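Local coordinates for protein phytase (PDB 2GFI) that hydrolyses phytate (inositol hexakisphosphate) as a 3-phytase, releasing phosphate, and belongs to the histidine acid phosphatase family, at residues N32-R35 and A40-Y43; E72-T77 and L263-A268; D251-F256 and I281-S286; G257-E262 and P270-F275. All coordinates share one frame; numbering follows the deposited sequence.

How the contacts relate
Contacts 2, 3 and 4 take one side from helix 249-266, contact 3 at its early turns, contact 4 midway, contact 2 at its C-terminal end; contact 1 is a fold-back of the N-terminal loop that packs on contacts 2 and 4 and meets contact 3 through one weak hydrogen bond. Contacts 1 and 2 lie deepest, their centres about 10 and 14 Å from the chain centre, and contact 2 adjoins the predicted catalytic site. Contact 4 is buried farther out, contact 3 only partly. The chemistry differs accordingly: aliphatic packing and a bridging water in contact 1, a side-chain amide hydrogen bond and a CH-pi contact in contact 2, aromatic stacking in contact 3, a disulfide in contact 4.

Contact 1. Residues N32-R35 and A40-Y43; sequences NIIR and AAPY
The N-terminal loop ahead of strand 59-69 doubles back where Ile34, just past an Asx turn, packs against Ala41, Pro42 and the backbone of Tyr43. In that turn Asn32 OD1 accepts from Ile34 N at 3.0 Å, the donor lying in the plane of the amide carbonyl. Ile34 carries almost the whole contact. Its CG2 is anti to the backbone N (chi1 of CG1 -60°) and presses on the Pro42 carbonyl, with CG2 and Pro42 O 3.0 Å apart, a tight fit. The other branch runs on extended: CG1 lies 4.1 Å from Ala41 CB, and CD1 is 3.9 Å from Pro42 CB, the Ile34 and Pro42 side chains crossing at about a right angle. CD1 also reaches Tyr43 O, at 3.7 Å. Polar linkage comes through one water, which donates to Ile34 O (2.6 Å) and accepts from Ala41 N (3.3 Å). With an alanine at Ile34 both branches are gone, which is likely to open a gap against Pro42 and the Tyr43 carbonyl. Beyond the loop, Ala40 rests on Ala260 and Tyr261 of helix 249-266 and Pro42 on Leu263 of the same helix, while Tyr43 O accepts from Gln25 NE2 of the second subunit, placing the fold-back between this helix and a neighbouring chain.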
loop_
_atom_site.group_PDB
_atom_site.type_symbol
_atom_site.label_atom_id
_atom_site.label_comp_id
_atom_site.label_asym_id
_atom_site.label_seq_id
_atom_site.Cartn_x
_atom_site.Cartn_y
_atom_site.Cartn_z
ATOM N N ASN A 32 1.852 -13.688 -0.565
ATOM C CA ASN A 32 0.465 -13.801 -0.286
ATOM C C ASN A 32 0.067 -15.267 -0.013
ATOM O O ASN A 32 0.291 -16.134 -0.864
ATOM C CB ASN A 32 -0.365 -13.169 -1.420
ATOM C CG ASN A 32 -1.788 -12.913 -0.998
ATOM O OD1 ASN A 32 -2.485 -13.843 -0.591
ATOM N ND2 ASN A 32 -2.229 -11.654 -1.057
ATOM N N ILE A 33 -0.516 -15.494 1.172
ATOM C CA ILE A 33 -0.933 -16.797 1.708
ATOM C C ILE A 33 -1.858 -17.516 0.697
ATOM O O ILE A 33 -1.732 -18.726 0.462
ATOM C CB ILE A 33 -1.591 -16.548 3.145
ATOM C CG1 ILE A 33 -1.781 -17.805 4.028
ATOM C CG2 ILE A 33 -2.912 -15.874 3.059
ATOM C CD1 ILE A 33 -0.939 -18.918 3.630
ATOM N N ILE A 34 -2.771 -16.760 0.075
ATOM C CA ILE A 34 -3.651 -17.318 -0.926
ATOM C C ILE A 34 -2.908 -18.137 -1.980
ATOM O O ILE A 34 -3.408 -19.193 -2.405
ATOM C CB ILE A 34 -4.499 -16.231 -1.589
ATOM C CG1 ILE A 34 -5.346 -15.531 -0.539
ATOM C CG2 ILE A 34 -5.395 -16.837 -2.668
ATOM C CD1 ILE A 34 -6.134 -14.364 -1.063
ATOM N N ARG A 35 -1.729 -17.675 -2.390
ATOM C CA ARG A 35 -1.047 -18.318 -3.492
ATOM C C ARG A 35 -0.538 -19.702 -3.098
ATOM O O ARG A 35 -0.180 -20.480 -3.971
ATOM C CB ARG A 35 0.049 -17.415 -4.142
ATOM C CG ARG A 35 -0.575 -16.218 -4.906
ATOM C CD ARG A 35 -0.049 -15.876 -6.342
ATOM N NE ARG A 35 -0.593 -14.576 -6.820
ATOM C CZ ARG A 35 -0.284 -13.401 -6.202
ATOM N NH1 ARG A 35 0.541 -13.420 -5.131
ATOM N NH2 ARG A 35 -0.767 -12.220 -6.624
ATOM N N ALA A 40 -8.121 -22.727 -2.653
ATOM C CA ALA A 40 -9.180 -22.875 -1.656
ATOM C C ALA A 40 -9.493 -21.559 -0.982
ATOM O O ALA A 40 -10.615 -21.337 -0.510
ATOM C CB ALA A 40 -8.772 -23.913 -0.593
ATOM N N ALA A 41 -8.473 -20.708 -0.883
ATOM C CA ALA A 41 -8.553 -19.473 -0.135
ATOM C C ALA A 41 -9.211 -18.394 -1.047
ATOM O O ALA A 41 -9.621 -18.722 -2.166
ATOM C CB ALA A 41 -7.158 -19.072 0.357
ATOM N N PRO A 42 -9.353 -17.142 -0.592
ATOM C CA PRO A 42 -10.031 -16.136 -1.404
ATOM C C PRO A 42 -9.421 -15.887 -2.800
ATOM O O PRO A 42 -8.275 -16.297 -3.086
ATOM C CB PRO A 42 -10.001 -14.874 -0.521
ATOM C CG PRO A 42 -9.972 -15.451 0.896
ATOM C CD PRO A 42 -8.993 -16.610 0.734
ATOM N N TYR A 43 -10.207 -15.213 -3.648
ATOM C CA TYR A 43 -9.740 -14.793 -4.953
ATOM C C TYR A 43 -8.416 -14.052 -4.846
ATOM O O TYR A 43 -8.200 -13.263 -3.909
ATOM C CB TYR A 43 -10.758 -13.842 -5.612
ATOM C CG TYR A 43 -10.310 -13.427 -6.981
ATOM C CD1 TYR A 43 -10.184 -14.361 -7.999
ATOM C CD2 TYR A 43 -9.978 -12.104 -7.249
ATOM C CE1 TYR A 43 -9.751 -13.981 -9.257
ATOM C CE2 TYR A 43 -9.558 -11.717 -8.501
ATOM C CZ TYR A 43 -9.436 -12.649 -9.492
ATOM O OH TYR A 43 -8.985 -12.225 -10.744
HETATM O O HOH W 1 -5.773 -20.323 -2.655
#

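Contact 2. Residues E72-T77 and L263-A268; sequences ERYPST and LNVKGA
Hydrogen bonding joins Arg73 to Asn264: the side-chain amide of Asn264, on the last turn of helix 249-266, donates from ND2 to Arg73 O at 3.2 Å. The N-H points fairly straight at the oxygen (156°) and the donor ND2 lies in the plane of that carbonyl, although the oxygen is tilted somewhat from the plane of the amide. The same ND2 also donates to Ala40 O, so two carbonyls grip it. Within the loop, Arg73 NH1 donates to Tyr74 O at 3.0 Å with the oxygen in the guanidinium plane, which steadies the turn of the arginine head.

Apolar contact comes from Val265 and Tyr74. Val265 CG2 sits over one face of the tyrosine ring, 3.7 Å from its centroid and displaced toward CD1 in a CH-pi contact, while CG1 lies nearer the phenol end, 3.7 Å from Tyr74 CE1. Val265 CG2 is anti to its own carbonyl carbon, which turns this methyl onto the ring. The phenol end is also held by Tyr74 OH, bonded to Asn126 O. Glu72 adds van der Waals contact, its CG 4.0 Å from Asn264 OD1, before the chain bends away at chi2 and OE2 accepts from Tyr43 N.

Residues 72-75 complete the RHGXRXP signature of histidine acid phosphatases, which holds His70, the predicted nucleophile; the side chains of Arg73 and His70 come within about 3 Å at their nearest atoms. The bond from Asn264 to the Arg73 carbonyl probably helps hold the backbone next to the predicted active site, consistent with a second-shell role.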
loop_
_atom_site.group_PDB
_atom_site.type_symbol
_atom_site.label_atom_id
_atom_site.label_comp_id
_atom_site.label_asym_id
_atom_site.label_seq_id
_atom_site.Cartn_x
_atom_site.Cartn_y
_atom_site.Cartn_z
ATOM N N GLU A 72 -15.703 -17.732 -3.441
ATOM C CA GLU A 72 -15.317 -18.319 -2.180
ATOM C C GLU A 72 -16.498 -19.046 -1.541
ATOM O O GLU A 72 -17.634 -18.594 -1.611
ATOM C CB GLU A 72 -14.774 -17.254 -1.223
ATOM C CG GLU A 72 -13.438 -16.627 -1.638
ATOM C CD GLU A 72 -13.551 -15.438 -2.607
ATOM O OE1 GLU A 72 -14.525 -15.318 -3.375
ATOM O OE2 GLU A 72 -12.638 -14.597 -2.617
ATOM N N ARG A 73 -16.209 -20.164 -0.907
ATOM C CA ARG A 73 -17.222 -20.996 -0.326
ATOM C C ARG A 73 -16.768 -21.544 1.008
ATOM O O ARG A 73 -15.589 -21.433 1.403
ATOM C CB ARG A 73 -17.578 -22.134 -1.293
ATOM C CG ARG A 73 -16.366 -22.887 -1.871
ATOM C CD ARG A 73 -16.761 -24.274 -2.223
ATOM N NE ARG A 73 -15.732 -25.098 -2.816
ATOM C CZ ARG A 73 -14.976 -25.925 -2.109
ATOM N NH1 ARG A 73 -15.108 -25.996 -0.803
ATOM N NH2 ARG A 73 -14.081 -26.673 -2.700
ATOM N N TYR A 74 -17.747 -22.090 1.728
ATOM C CA TYR A 74 -17.527 -22.983 2.828
ATOM C C TYR A 74 -16.882 -24.246 2.286
ATOM O O TYR A 74 -16.902 -24.498 1.070
ATOM C CB TYR A 74 -18.864 -23.348 3.472
ATOM C CG TYR A 74 -19.322 -22.341 4.491
ATOM C CD1 TYR A 74 -19.028 -22.514 5.845
ATOM C CD2 TYR A 74 -20.043 -21.203 4.100
ATOM C CE1 TYR A 74 -19.463 -21.571 6.802
ATOM C CE2 TYR A 74 -20.457 -20.261 5.031
ATOM C CZ TYR A 74 -20.166 -20.448 6.369
ATOM O OH TYR A 74 -20.575 -19.500 7.274
ATOM N N PRO A 75 -16.317 -25.051 3.182
ATOM C CA PRO A 75 -15.736 -26.316 2.768
ATOM C C PRO A 75 -16.805 -27.190 2.122
ATOM O O PRO A 75 -17.999 -27.039 2.394
ATOM C CB PRO A 75 -15.233 -26.925 4.074
ATOM C CG PRO A 75 -15.119 -25.769 5.030
ATOM C CD PRO A 75 -16.164 -24.794 4.621
ATOM N N SER A 76 -16.369 -28.075 1.237
ATOM C CA SER A 76 -17.246 -29.086 0.715
ATOM C C SER A 76 -17.584 -30.005 1.873
ATOM O O SER A 76 -17.043 -29.878 3.002
ATOM C CB SER A 76 -16.537 -29.874 -0.370
ATOM O OG SER A 76 -15.448 -30.544 0.227
ATOM N N THR A 77 -18.474 -30.950 1.610
ATOM C CA THR A 77 -18.886 -31.873 2.677
ATOM C C THR A 77 -17.692 -32.637 3.201
ATOM O O THR A 77 -17.443 -32.641 4.406
ATOM C CB THR A 77 -19.933 -32.836 2.160
ATOM O OG1 THR A 77 -21.059 -32.073 1.666
ATOM C CG2 THR A 77 -20.437 -33.715 3.330
ATOM N N LEU A 263 -10.231 -18.811 6.766
ATOM C CA LEU A 263 -9.998 -17.516 6.143
ATOM C C LEU A 263 -11.219 -17.084 5.292
ATOM O O LEU A 263 -11.772 -16.004 5.517
ATOM C CB LEU A 263 -8.701 -17.566 5.309
ATOM C CG LEU A 263 -8.292 -16.315 4.515
ATOM C CD1 LEU A 263 -8.047 -15.111 5.428
ATOM C CD2 LEU A 263 -6.999 -16.648 3.773
ATOM N N ASN A 264 -11.665 -17.938 4.366
ATOM C CA ASN A 264 -12.884 -17.666 3.592
ATOM C C ASN A 264 -14.061 -17.347 4.503
ATOM O O ASN A 264 -14.758 -16.350 4.333
ATOM C CB ASN A 264 -13.286 -18.884 2.756
ATOM C CG ASN A 264 -12.388 -19.119 1.613
ATOM O OD1 ASN A 264 -11.480 -18.334 1.359
ATOM N ND2 ASN A 264 -12.630 -20.202 0.889
ATOM N N VAL A 265 -14.263 -18.189 5.496
ATOM C CA VAL A 265 -15.466 -18.086 6.308
ATOM C C VAL A 265 -15.445 -16.940 7.303
ATOM O O VAL A 265 -16.442 -16.236 7.457
ATOM C CB VAL A 265 -15.779 -19.436 6.993
ATOM C CG1 VAL A 265 -16.885 -19.253 8.054
ATOM C CG2 VAL A 265 -16.170 -20.472 5.927
ATOM N N LYS A 266 -14.325 -16.780 7.995
ATOM C CA LYS A 266 -14.194 -15.855 9.120
ATOM C C LYS A 266 -13.460 -14.569 8.746
ATOM O O LYS A 266 -13.589 -13.556 9.439
ATOM C CB LYS A 266 -13.410 -16.527 10.253
ATOM C CG LYS A 266 -14.022 -17.843 10.764
ATOM C CD LYS A 266 -15.387 -17.649 11.442
ATOM C CE LYS A 266 -15.252 -16.910 12.768
ATOM N NZ LYS A 266 -16.593 -17.044 13.456
ATOM N N GLY A 267 -12.656 -14.612 7.688
ATOM C CA GLY A 267 -11.908 -13.432 7.269
ATOM C C GLY A 267 -10.533 -13.399 7.861
ATOM O O GLY A 267 -9.778 -12.464 7.607
ATOM N N ALA A 268 -10.212 -14.425 8.650
ATOM C CA ALA A 268 -8.938 -14.600 9.358
ATOM C C ALA A 268 -8.933 -15.981 9.974
ATOM O O ALA A 268 -9.958 -16.485 10.435
ATOM C CB ALA A 268 -8.720 -13.539 10.449
#

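Contact 3. Residues D251-F256 and I281-S286; sequences DVSNLF and IQYSYS
Aromatic stacking dominates: Phe256 and Tyr283 lie face to face as an offset stack, their centroids 4.3 Å apart and their planes only 9° from parallel. The two side chains come from opposite sides and overlap antiparallel, so that each ring lies over the other's CB. These form a reciprocal pair of CH-pi contacts, with Phe256 CB 3.4 Å from the centroid of the Tyr283 ring and Tyr283 CB 3.6 Å from that of Phe256. With CG anti to its backbone N (chi1 175°), Tyr283 reaches straight across to the facing helix.

Polar contact is made through water. One molecule donates to Ser253 O at 2.8 Å and is hydrogen-bonded to Tyr283 OH at 2.7 Å, tying the phenol to the partner backbone. Ser253 O receives a weak helical bond from Phe256 N, and the water gives it a further partner. On the tyrosine's own helix, Ser286 OG donates to Tyr283 O at 2.6 Å, directed at a lone pair in the carbonyl plane.

The stack bridges helices 249-266 and 277-295. On its opposite face the Phe256 ring stacks on Phe275, from the connection between these helices, making a three-ring pile, while Tyr230 of helix 229-241 packs on Tyr283. Just before Tyr283 on helix 277-295, Ile281 and Gln282 pack against Phe408 of the second subunit.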
loop_
_atom_site.group_PDB
_atom_site.type_symbol
_atom_site.label_atom_id
_atom_site.label_comp_id
_atom_site.label_asym_id
_atom_site.label_seq_id
_atom_site.Cartn_x
_atom_site.Cartn_y
_atom_site.Cartn_z
ATOM N N ASP A 251 -3.797 -35.184 9.167
ATOM C CA ASP A 251 -4.462 -34.099 9.884
ATOM C C ASP A 251 -3.834 -32.742 9.589
ATOM O O ASP A 251 -4.532 -31.808 9.226
ATOM C CB ASP A 251 -4.431 -34.374 11.389
ATOM C CG ASP A 251 -5.227 -35.629 11.761
ATOM O OD1 ASP A 251 -6.106 -36.049 10.954
ATOM O OD2 ASP A 251 -5.038 -36.267 12.814
ATOM N N VAL A 252 -2.515 -32.674 9.749
ATOM C CA VAL A 252 -1.716 -31.501 9.502
ATOM C C VAL A 252 -1.925 -31.049 8.049
ATOM O O VAL A 252 -2.154 -29.890 7.798
ATOM C CB VAL A 252 -0.224 -31.760 9.795
ATOM C CG1 VAL A 252 0.625 -30.525 9.439
ATOM C CG2 VAL A 252 -0.012 -32.156 11.265
ATOM N N SER A 253 -1.890 -31.975 7.119
ATOM C CA SER A 253 -2.131 -31.656 5.735
ATOM C C SER A 253 -3.498 -30.993 5.507
ATOM O O SER A 253 -3.623 -30.099 4.702
ATOM C CB SER A 253 -2.051 -32.916 4.920
ATOM O OG SER A 253 -2.160 -32.567 3.557
ATOM N N ASN A 254 -4.504 -31.434 6.257
ATOM C CA ASN A 254 -5.846 -30.879 6.221
ATOM C C ASN A 254 -5.962 -29.528 6.894
ATOM O O ASN A 254 -6.893 -28.764 6.668
ATOM C CB ASN A 254 -6.806 -31.888 6.863
ATOM C CG ASN A 254 -7.130 -33.023 5.927
ATOM O OD1 ASN A 254 -7.345 -34.168 6.341
ATOM N ND2 ASN A 254 -7.153 -32.714 4.646
ATOM N N LEU A 255 -4.977 -29.184 7.691
ATOM C CA LEU A 255 -5.059 -27.939 8.402
ATOM C C LEU A 255 -4.743 -26.779 7.461
ATOM O O LEU A 255 -5.121 -25.638 7.728
ATOM C CB LEU A 255 -4.153 -27.969 9.633
ATOM C CG LEU A 255 -4.580 -28.847 10.788
ATOM C CD1 LEU A 255 -3.545 -28.723 11.972
ATOM C CD2 LEU A 255 -5.973 -28.442 11.211
ATOM N N PHE A 256 -4.056 -27.079 6.357
ATOM C CA PHE A 256 -3.898 -26.080 5.269
ATOM C C PHE A 256 -5.210 -25.681 4.668
ATOM O O PHE A 256 -5.480 -24.487 4.574
ATOM C CB PHE A 256 -2.961 -26.542 4.147
ATOM C CG PHE A 256 -1.551 -26.617 4.553
ATOM C CD1 PHE A 256 -0.757 -25.475 4.553
ATOM C CD2 PHE A 256 -0.999 -27.840 4.951
ATOM C CE1 PHE A 256 0.595 -25.561 4.938
ATOM C CE2 PHE A 256 0.319 -27.941 5.328
ATOM C CZ PHE A 256 1.130 -26.796 5.321
ATOM N N ILE A 281 4.630 -23.490 0.916
ATOM C CA ILE A 281 5.125 -23.630 -0.454
ATOM C C ILE A 281 5.150 -25.102 -0.913
ATOM O O ILE A 281 4.847 -25.424 -2.081
ATOM C CB ILE A 281 6.510 -22.954 -0.554
ATOM C CG1 ILE A 281 6.356 -21.426 -0.512
ATOM C CG2 ILE A 281 7.244 -23.412 -1.768
ATOM C CD1 ILE A 281 7.680 -20.662 -0.242
ATOM N N GLN A 282 5.491 -26.005 0.004
ATOM C CA GLN A 282 5.500 -27.429 -0.328
ATOM C C GLN A 282 4.080 -27.948 -0.388
ATOM O O GLN A 282 3.717 -28.694 -1.296
ATOM C CB GLN A 282 6.317 -28.223 0.681
ATOM C CG GLN A 282 7.771 -27.995 0.492
ATOM C CD GLN A 282 8.557 -28.416 1.692
ATOM O OE1 GLN A 282 8.566 -27.712 2.708
ATOM N NE2 GLN A 282 9.219 -29.547 1.594
ATOM N N TYR A 283 3.257 -27.529 0.577
ATOM C CA TYR A 283 1.851 -27.825 0.470
ATOM C C TYR A 283 1.307 -27.384 -0.894
ATOM O O TYR A 283 0.636 -28.167 -1.579
ATOM C CB TYR A 283 1.025 -27.176 1.563
ATOM C CG TYR A 283 -0.464 -27.423 1.319
ATOM C CD1 TYR A 283 -1.045 -28.660 1.635
ATOM C CD2 TYR A 283 -1.275 -26.430 0.778
ATOM C CE1 TYR A 283 -2.399 -28.902 1.437
ATOM C CE2 TYR A 283 -2.624 -26.646 0.572
ATOM C CZ TYR A 283 -3.185 -27.897 0.900
ATOM O OH TYR A 283 -4.520 -28.125 0.711
ATOM N N SER A 284 1.562 -26.115 -1.240
ATOM C CA SER A 284 1.088 -25.533 -2.485
ATOM C C SER A 284 1.484 -26.380 -3.671
ATOM O O SER A 284 0.709 -26.574 -4.593
ATOM C CB SER A 284 1.675 -24.145 -2.673
ATOM O OG SER A 284 1.014 -23.501 -3.750
ATOM N N TYR A 285 2.718 -26.873 -3.655
ATOM C CA TYR A 285 3.199 -27.619 -4.801
ATOM C C TYR A 285 2.562 -29.001 -4.858
ATOM O O TYR A 285 2.344 -29.534 -5.960
ATOM C CB TYR A 285 4.704 -27.711 -4.836
ATOM C CG TYR A 285 5.161 -28.381 -6.101
ATOM C CD1 TYR A 285 4.823 -27.850 -7.325
ATOM C CD2 TYR A 285 5.875 -29.590 -6.065
ATOM C CE1 TYR A 285 5.205 -28.481 -8.484
ATOM C CE2 TYR A 285 6.270 -30.221 -7.214
ATOM C CZ TYR A 285 5.933 -29.660 -8.419
ATOM O OH TYR A 285 6.317 -30.245 -9.606
ATOM N N SER A 286 2.224 -29.571 -3.693
ATOM C CA SER A 286 1.490 -30.851 -3.685
ATOM C C SER A 286 0.129 -30.727 -4.366
ATOM O O SER A 286 -0.331 -31.671 -5.055
ATOM C CB SER A 286 1.371 -31.444 -2.265
ATOM O OG SER A 286 0.445 -30.736 -1.466
HETATM O O HOH W 2 -5.569 -29.184 2.984
#

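Contact 4. Residues G257-E262 and P270-F275; sequences GYCAYE and PMCDIF
Cys259 holds SG anti to its backbone N (chi1 154°) and Cys272 holds SG beside its own N (chi1 -68°), which brings the two sulfurs together in a disulfide. The SG atoms of Cys259 and Cys272 are 2.1 Å apart and the bridge is turned by a chi3 of 95°, so it is right-handed. It ties helix 249-266 to the short 3-10 segment that follows it.

Beside the bridge, Met271 bends at chi2 and chi3 and lays its methyl over one face of the Tyr258 ring, CE standing 3.8 Å from the ring centroid in a CH-pi contact. The sulfur lies obliquely behind, SD 5.0 Å from the same centroid, a longer Met-aromatic approach. At the edge of this ring, in its plane, lies Glu262 OE1, which also packs against Pro270 CD at 3.4 Å and is hydrogen-bonded to Ser269 OG. Replacing Tyr258 by an alanine is likely to deprive the Met271 methyl of the ring face it rests on and to open a gap between Met271 and Phe111.

The contact pins the loop that joins helices 249-266 and 277-295 back onto the first of them. Phe111 meets the Tyr258 ring edge to face, Ile274 and Phe275 pack on Phe238 of helix 229-241, and Leu4 of the third subunit packs against Cys272 and Asp273.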
loop_
_atom_site.group_PDB
_atom_site.type_symbol
_atom_site.label_atom_id
_atom_site.label_comp_id
_atom_site.label_asym_id
_atom_site.label_seq_id
_atom_site.Cartn_x
_atom_site.Cartn_y
_atom_site.Cartn_z
ATOM N N GLY A 257 -6.033 -26.659 4.283
ATOM C CA GLY A 257 -7.391 -26.362 3.800
ATOM C C GLY A 257 -8.229 -25.696 4.897
ATOM O O GLY A 257 -9.011 -24.763 4.654
ATOM N N TYR A 258 -8.077 -26.168 6.119
ATOM C CA TYR A 258 -8.802 -25.607 7.237
ATOM C C TYR A 258 -8.485 -24.103 7.318
ATOM O O TYR A 258 -9.385 -23.275 7.423
ATOM C CB TYR A 258 -8.344 -26.364 8.500
ATOM C CG TYR A 258 -9.151 -26.115 9.748
ATOM C CD1 TYR A 258 -9.792 -27.181 10.417
ATOM C CD2 TYR A 258 -9.263 -24.823 10.295
ATOM C CE1 TYR A 258 -10.511 -26.969 11.582
ATOM C CE2 TYR A 258 -9.969 -24.609 11.451
ATOM C CZ TYR A 258 -10.596 -25.684 12.095
ATOM O OH TYR A 258 -11.329 -25.444 13.245
ATOM N N CYS A 259 -7.190 -23.769 7.283
ATOM C CA CYS A 259 -6.719 -22.395 7.205
ATOM C C CYS A 259 -7.415 -21.631 6.044
ATOM O O CYS A 259 -8.019 -20.577 6.248
ATOM C CB CYS A 259 -5.186 -22.403 7.023
ATOM S SG CYS A 259 -4.482 -20.969 6.192
ATOM N N ALA A 260 -7.343 -22.206 4.840
ATOM C CA ALA A 260 -7.925 -21.576 3.646
ATOM C C ALA A 260 -9.400 -21.341 3.835
ATOM O O ALA A 260 -9.877 -20.249 3.595
ATOM C CB ALA A 260 -7.650 -22.396 2.425
ATOM N N TYR A 261 -10.117 -22.369 4.300
ATOM C CA TYR A 261 -11.539 -22.234 4.580
ATOM C C TYR A 261 -11.931 -21.359 5.730
ATOM O O TYR A 261 -12.902 -20.653 5.614
ATOM C CB TYR A 261 -12.246 -23.601 4.578
ATOM C CG TYR A 261 -12.293 -24.037 3.158
ATOM C CD1 TYR A 261 -13.201 -23.458 2.290
ATOM C CD2 TYR A 261 -11.356 -24.927 2.659
ATOM C CE1 TYR A 261 -13.223 -23.790 0.966
ATOM C CE2 TYR A 261 -11.375 -25.284 1.314
ATOM C CZ TYR A 261 -12.321 -24.697 0.482
ATOM O OH TYR A 261 -12.351 -25.008 -0.846
ATOM N N GLU A 262 -11.200 -21.385 6.842
ATOM C CA GLU A 262 -11.525 -20.493 7.938
ATOM C C GLU A 262 -11.289 -19.027 7.550
ATOM O O GLU A 262 -12.037 -18.109 7.967
ATOM C CB GLU A 262 -10.673 -20.827 9.164
ATOM C CG GLU A 262 -11.126 -20.064 10.399
ATOM C CD GLU A 262 -10.490 -20.612 11.656
ATOM O OE1 GLU A 262 -9.253 -20.795 11.675
ATOM O OE2 GLU A 262 -11.233 -20.862 12.626
ATOM N N PRO A 270 -6.623 -18.292 12.732
ATOM C CA PRO A 270 -5.494 -18.660 13.573
ATOM C C PRO A 270 -4.780 -19.893 13.035
ATOM O O PRO A 270 -3.616 -20.051 13.249
ATOM C CB PRO A 270 -6.150 -18.973 14.924
ATOM C CG PRO A 270 -7.562 -19.178 14.634
ATOM C CD PRO A 270 -7.901 -18.271 13.479
ATOM N N MET A 271 -5.468 -20.730 12.290
ATOM C CA MET A 271 -4.900 -21.978 11.816
ATOM C C MET A 271 -3.872 -21.698 10.725
ATOM O O MET A 271 -2.920 -22.483 10.534
ATOM C CB MET A 271 -6.048 -22.861 11.303
ATOM C CG MET A 271 -5.700 -24.288 11.125
ATOM S SD MET A 271 -5.293 -25.110 12.654
ATOM C CE MET A 271 -6.930 -25.483 13.344
ATOM N N CYS A 272 -4.058 -20.566 10.025
ATOM C CA CYS A 272 -3.058 -20.078 9.057
ATOM C C CYS A 272 -1.728 -19.731 9.724
ATOM O O CYS A 272 -0.683 -19.667 9.027
ATOM C CB CYS A 272 -3.541 -18.845 8.311
ATOM S SG CYS A 272 -4.908 -19.225 7.228
ATOM N N ASP A 273 -1.767 -19.501 11.039
ATOM C CA ASP A 273 -0.532 -19.073 11.739
ATOM C C ASP A 273 0.394 -20.164 12.156
ATOM O O ASP A 273 1.433 -19.880 12.717
ATOM C CB ASP A 273 -0.875 -18.284 12.971
ATOM C CG ASP A 273 -1.735 -17.149 12.655
ATOM O OD1 ASP A 273 -1.638 -16.648 11.498
ATOM O OD2 ASP A 273 -2.544 -16.699 13.470
ATOM N N ILE A 274 0.030 -21.406 11.894
ATOM C CA ILE A 274 0.803 -22.528 12.464
ATOM C C ILE A 274 1.861 -23.034 11.494
ATOM O O ILE A 274 2.678 -23.880 11.841
ATOM C CB ILE A 274 -0.158 -23.664 12.879
ATOM C CG1 ILE A 274 -0.719 -24.370 11.644
ATOM C CG2 ILE A 274 -1.263 -23.115 13.808
ATOM C CD1 ILE A 274 -1.523 -25.650 11.971
ATOM N N PHE A 275 1.855 -22.503 10.270
ATOM C CA PHE A 275 2.811 -22.995 9.260
ATOM C C PHE A 275 3.855 -21.958 8.880
ATOM O O PHE A 275 3.589 -20.732 8.922
ATOM C CB PHE A 275 2.068 -23.501 8.008
ATOM C CG PHE A 275 1.236 -24.717 8.262
ATOM C CD1 PHE A 275 1.839 -25.898 8.718
ATOM C CD2 PHE A 275 -0.139 -24.689 8.072
ATOM C CE1 PHE A 275 1.103 -27.023 8.959
ATOM C CE2 PHE A 275 -0.896 -25.827 8.320
ATOM C CZ PHE A 275 -0.271 -26.994 8.754
#